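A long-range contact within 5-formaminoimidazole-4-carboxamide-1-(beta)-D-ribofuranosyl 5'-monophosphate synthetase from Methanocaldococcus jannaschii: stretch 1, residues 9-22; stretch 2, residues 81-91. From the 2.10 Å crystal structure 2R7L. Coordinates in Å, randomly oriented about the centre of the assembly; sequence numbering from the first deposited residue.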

# COMPACT_ATOMS: atom_id res chain seq x y z
N GLU A 9 -17.74 -30.10 18.85
CA GLU A 9 -16.95 -30.88 19.79
C GLU A 9 -15.69 -31.46 19.14
O GLU A 9 -14.80 -31.94 19.84
CB GLU A 9 -17.79 -31.98 20.43
CG GLU A 9 -18.93 -31.45 21.31
CD GLU A 9 -19.70 -32.55 22.03
OE1 GLU A 9 -19.08 -33.56 22.43
OE2 GLU A 9 -20.93 -32.39 22.20
N ILE A 10 -15.62 -31.41 17.82
CA ILE A 10 -14.38 -31.75 17.11
C ILE A 10 -13.47 -30.52 17.14
O ILE A 10 -12.25 -30.63 17.32
CB ILE A 10 -14.63 -32.16 15.64
CG1 ILE A 10 -15.35 -33.51 15.57
CG2 ILE A 10 -13.32 -32.24 14.87
CD1 ILE A 10 -14.47 -34.70 15.85
N PHE A 11 -14.08 -29.36 16.95
CA PHE A 11 -13.38 -28.09 16.92
C PHE A 11 -12.94 -27.67 18.32
O PHE A 11 -11.95 -26.97 18.48
CB PHE A 11 -14.27 -27.01 16.31
CG PHE A 11 -13.61 -25.66 16.22
CD1 PHE A 11 -13.95 -24.65 17.11
CD2 PHE A 11 -12.64 -25.40 15.27
CE1 PHE A 11 -13.34 -23.40 17.03
CE2 PHE A 11 -12.02 -24.17 15.19
CZ PHE A 11 -12.38 -23.16 16.07
N ASP A 12 -13.70 -28.10 19.33
CA ASP A 12 -13.38 -27.79 20.73
C ASP A 12 -12.08 -28.43 21.18
O ASP A 12 -11.48 -28.01 22.16
CB ASP A 12 -14.53 -28.21 21.65
CG ASP A 12 -15.57 -27.12 21.82
OD1 ASP A 12 -15.24 -25.94 21.58
OD2 ASP A 12 -16.71 -27.45 22.20
N LYS A 13 -11.66 -29.46 20.46
CA LYS A 13 -10.42 -30.16 20.78
C LYS A 13 -9.28 -29.66 19.90
O LYS A 13 -8.18 -30.20 19.92
CB LYS A 13 -10.61 -31.67 20.59
CG LYS A 13 -11.77 -32.24 21.39
CD LYS A 13 -11.82 -33.76 21.30
CE LYS A 13 -12.96 -34.32 22.13
NZ LYS A 13 -12.92 -35.81 22.18
N TYR A 14 -9.57 -28.61 19.14
CA TYR A 14 -8.57 -27.98 18.28
C TYR A 14 -7.68 -27.05 19.11
O TYR A 14 -8.13 -26.45 20.08
CB TYR A 14 -9.27 -27.17 17.18
CG TYR A 14 -9.53 -27.90 15.87
CD1 TYR A 14 -9.53 -29.30 15.81
CD2 TYR A 14 -9.80 -27.20 14.71
CE1 TYR A 14 -9.76 -29.96 14.61
CE2 TYR A 14 -10.05 -27.85 13.51
CZ TYR A 14 -10.03 -29.23 13.47
OH TYR A 14 -10.27 -29.87 12.28
N ASN A 15 -6.41 -26.96 18.73
CA ASN A 15 -5.53 -25.91 19.25
C ASN A 15 -5.94 -24.56 18.68
O ASN A 15 -5.60 -24.22 17.55
CB ASN A 15 -4.09 -26.23 18.86
CG ASN A 15 -3.08 -25.27 19.49
OD1 ASN A 15 -3.42 -24.15 19.88
ND2 ASN A 15 -1.83 -25.71 19.57
N LYS A 16 -6.69 -23.79 19.47
CA LYS A 16 -7.26 -22.52 19.00
C LYS A 16 -6.24 -21.44 18.63
O LYS A 16 -6.62 -20.35 18.19
CB LYS A 16 -8.23 -21.95 20.04
CG LYS A 16 -9.27 -22.93 20.55
CD LYS A 16 -10.35 -23.22 19.53
CE LYS A 16 -11.42 -24.10 20.13
NZ LYS A 16 -10.81 -25.30 20.77
N ASP A 17 -4.96 -21.72 18.83
CA ASP A 17 -3.90 -20.76 18.52
C ASP A 17 -3.28 -21.08 17.18
O ASP A 17 -2.44 -20.33 16.66
CB ASP A 17 -2.80 -20.78 19.60
CG ASP A 17 -3.29 -20.36 20.97
OD1 ASP A 17 -4.05 -19.37 21.06
OD2 ASP A 17 -2.91 -21.02 21.96
N GLU A 18 -3.67 -22.22 16.61
CA GLU A 18 -3.08 -22.71 15.38
C GLU A 18 -4.11 -23.15 14.34
O GLU A 18 -3.90 -24.11 13.61
CB GLU A 18 -2.12 -23.86 15.68
CG GLU A 18 -1.10 -23.51 16.75
CD GLU A 18 -0.11 -24.61 16.99
OE1 GLU A 18 -0.21 -25.67 16.32
OE2 GLU A 18 0.79 -24.43 17.85
N ILE A 19 -5.23 -22.43 14.29
CA ILE A 19 -6.28 -22.74 13.32
C ILE A 19 -5.77 -22.46 11.91
O ILE A 19 -5.32 -21.35 11.61
CB ILE A 19 -7.57 -21.94 13.58
CG1 ILE A 19 -8.14 -22.26 14.96
CG2 ILE A 19 -8.61 -22.20 12.50
CD1 ILE A 19 -8.41 -23.72 15.19
N THR A 20 -5.82 -23.48 11.06
CA THR A 20 -5.44 -23.32 9.66
C THR A 20 -6.68 -23.38 8.77
O THR A 20 -7.77 -23.76 9.21
CB THR A 20 -4.46 -24.40 9.21
OG1 THR A 20 -5.12 -25.67 9.17
CG2 THR A 20 -3.26 -24.48 10.15
N ILE A 21 -6.51 -22.98 7.52
CA ILE A 21 -7.59 -23.07 6.54
C ILE A 21 -7.20 -24.06 5.48
O ILE A 21 -6.11 -23.97 4.91
CB ILE A 21 -7.91 -21.69 5.92
CG1 ILE A 21 -8.62 -20.82 6.96
CG2 ILE A 21 -8.77 -21.86 4.66
CD1 ILE A 21 -8.86 -19.40 6.52
N ALA A 22 -8.06 -25.04 5.25
CA ALA A 22 -7.79 -26.06 4.25
C ALA A 22 -8.87 -26.13 3.16
O ALA A 22 -10.03 -25.74 3.37
CB ALA A 22 -7.61 -27.42 4.91
N LYS A 81 -5.50 -36.23 9.37
CA LYS A 81 -4.47 -35.23 9.13
C LYS A 81 -5.06 -33.82 9.22
O LYS A 81 -4.45 -32.94 9.82
CB LYS A 81 -3.85 -35.44 7.75
CG LYS A 81 -3.28 -36.83 7.54
CD LYS A 81 -2.52 -36.89 6.23
CE LYS A 81 -1.96 -38.27 5.97
NZ LYS A 81 -1.23 -38.32 4.68
N LEU A 82 -6.23 -33.62 8.63
CA LEU A 82 -6.88 -32.31 8.64
C LEU A 82 -7.26 -31.89 10.05
O LEU A 82 -7.20 -30.71 10.39
CB LEU A 82 -8.12 -32.30 7.74
CG LEU A 82 -7.92 -32.34 6.22
CD1 LEU A 82 -9.27 -32.48 5.52
CD2 LEU A 82 -7.18 -31.10 5.74
N ARG A 83 -7.66 -32.86 10.86
CA ARG A 83 -8.04 -32.58 12.24
C ARG A 83 -6.82 -32.30 13.10
O ARG A 83 -6.88 -31.50 14.03
CB ARG A 83 -8.86 -33.73 12.83
CG ARG A 83 -10.36 -33.64 12.56
CD ARG A 83 -11.10 -34.72 13.35
NE ARG A 83 -10.54 -36.04 13.07
CZ ARG A 83 -11.17 -36.98 12.37
NH1 ARG A 83 -12.39 -36.77 11.91
NH2 ARG A 83 -10.58 -38.15 12.16
N GLU A 84 -5.70 -32.96 12.78
CA GLU A 84 -4.47 -32.79 13.54
C GLU A 84 -3.78 -31.48 13.18
O GLU A 84 -2.89 -31.02 13.89
CB GLU A 84 -3.51 -33.96 13.27
CG GLU A 84 -3.90 -35.26 13.96
CD GLU A 84 -3.00 -36.42 13.56
OE1 GLU A 84 -2.05 -36.20 12.77
OE2 GLU A 84 -3.24 -37.56 14.03
N LEU A 85 -4.19 -30.90 12.05
CA LEU A 85 -3.63 -29.64 11.58
C LEU A 85 -4.51 -28.49 12.00
O LEU A 85 -4.22 -27.33 11.68
CB LEU A 85 -3.48 -29.67 10.06
CG LEU A 85 -2.27 -30.45 9.54
CD1 LEU A 85 -2.35 -30.61 8.04
CD2 LEU A 85 -0.98 -29.76 9.94
N ASN A 86 -5.58 -28.80 12.72
CA ASN A 86 -6.54 -27.78 13.18
C ASN A 86 -7.21 -27.02 12.03
O ASN A 86 -7.54 -25.83 12.15
CB ASN A 86 -5.87 -26.82 14.16
CG ASN A 86 -5.16 -27.54 15.29
OD1 ASN A 86 -5.80 -28.06 16.21
ND2 ASN A 86 -3.84 -27.59 15.23
N SER A 87 -7.44 -27.72 10.92
CA SER A 87 -8.01 -27.12 9.71
C SER A 87 -9.52 -26.94 9.76
O SER A 87 -10.26 -27.87 10.11
CB SER A 87 -7.67 -27.97 8.50
OG SER A 87 -6.27 -28.19 8.37
N ILE A 88 -9.96 -25.74 9.41
CA ILE A 88 -11.34 -25.51 9.00
C ILE A 88 -11.36 -25.61 7.48
O ILE A 88 -10.66 -24.85 6.79
CB ILE A 88 -11.84 -24.12 9.40
CG1 ILE A 88 -11.82 -23.96 10.93
CG2 ILE A 88 -13.25 -23.86 8.84
CD1 ILE A 88 -12.26 -22.59 11.40
N VAL A 89 -12.13 -26.55 6.95
CA VAL A 89 -12.22 -26.76 5.50
C VAL A 89 -13.17 -25.78 4.83
O VAL A 89 -14.30 -25.58 5.30
CB VAL A 89 -12.65 -28.20 5.15
CG1 VAL A 89 -12.95 -28.32 3.66
CG2 VAL A 89 -11.56 -29.18 5.56
N VAL A 90 -12.71 -25.16 3.75
CA VAL A 90 -13.59 -24.31 2.93
C VAL A 90 -14.06 -25.13 1.72
O VAL A 90 -13.26 -25.54 0.88
CB VAL A 90 -12.88 -23.01 2.48
CG1 VAL A 90 -13.77 -22.21 1.52
CG2 VAL A 90 -12.52 -22.16 3.70
N PRO A 91 -15.37 -25.40 1.66
CA PRO A 91 -15.90 -26.27 0.63
C PRO A 91 -16.09 -25.55 -0.70
O PRO A 91 -16.34 -24.34 -0.74
CB PRO A 91 -17.26 -26.68 1.19
CG PRO A 91 -17.69 -25.49 1.97
CD PRO A 91 -16.43 -24.90 2.56

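Stretch 2 enters as the last turn of a helix, and its first contacts are made by the flank of that turn. L82 is buried, its CD2 packing 3.8 Å from A22 CB; a methyl on A22 lets the leucine and the strand sit close. R83 lends aliphatic length instead of charge: its CD lies 3.7 Å from I10 CG2, while its guanidinium finds partners elsewhere in the structure. L85 contributes backbone, its carbonyl O accepting a hydrogen bond from T20 OG1 at 3.1 Å, so the threonine hydroxyl ties the strand to the end of the helix.

N86 is the hinge. With phi at 61°, a conformation asparagine tolerates well, it closes the helix in a Schellman motif and becomes the most covered residue of the contact. Its CA sits over one face of the Y14 ring, 3.6 Å from the centroid, and its side chain, chi1 in m, presents OD1 to the backbone N of N15 at 2.8 Å. Its own O receives T20 N at 3.1 Å, which opens the parallel ladder.

S87 pairs with T20, their hydroxyls 2.9 Å apart (OG to OG1), two small polar groups on the face they share with A22 and V89. Its carbonyl O takes the Y14 hydroxyl, OH to O 3.0 Å, near the plane of the ring, so one tyrosine covers N86 and bonds its neighbour.

I88 does the zippering: its N donates to T20 O and its O accepts from A22 N, both at 3.0 Å. On the opposite face its CD1 reaches I19 CG2 at 3.8 Å and F11 CE2 at 4.1 Å, a buried apolar cluster suited to a branched chain. V89 brings its CA to 3.2 Å from A22 O, which also accepts V90 N at 2.8 Å; V90 CG2 meets I21 CG2 at 3.9 Å.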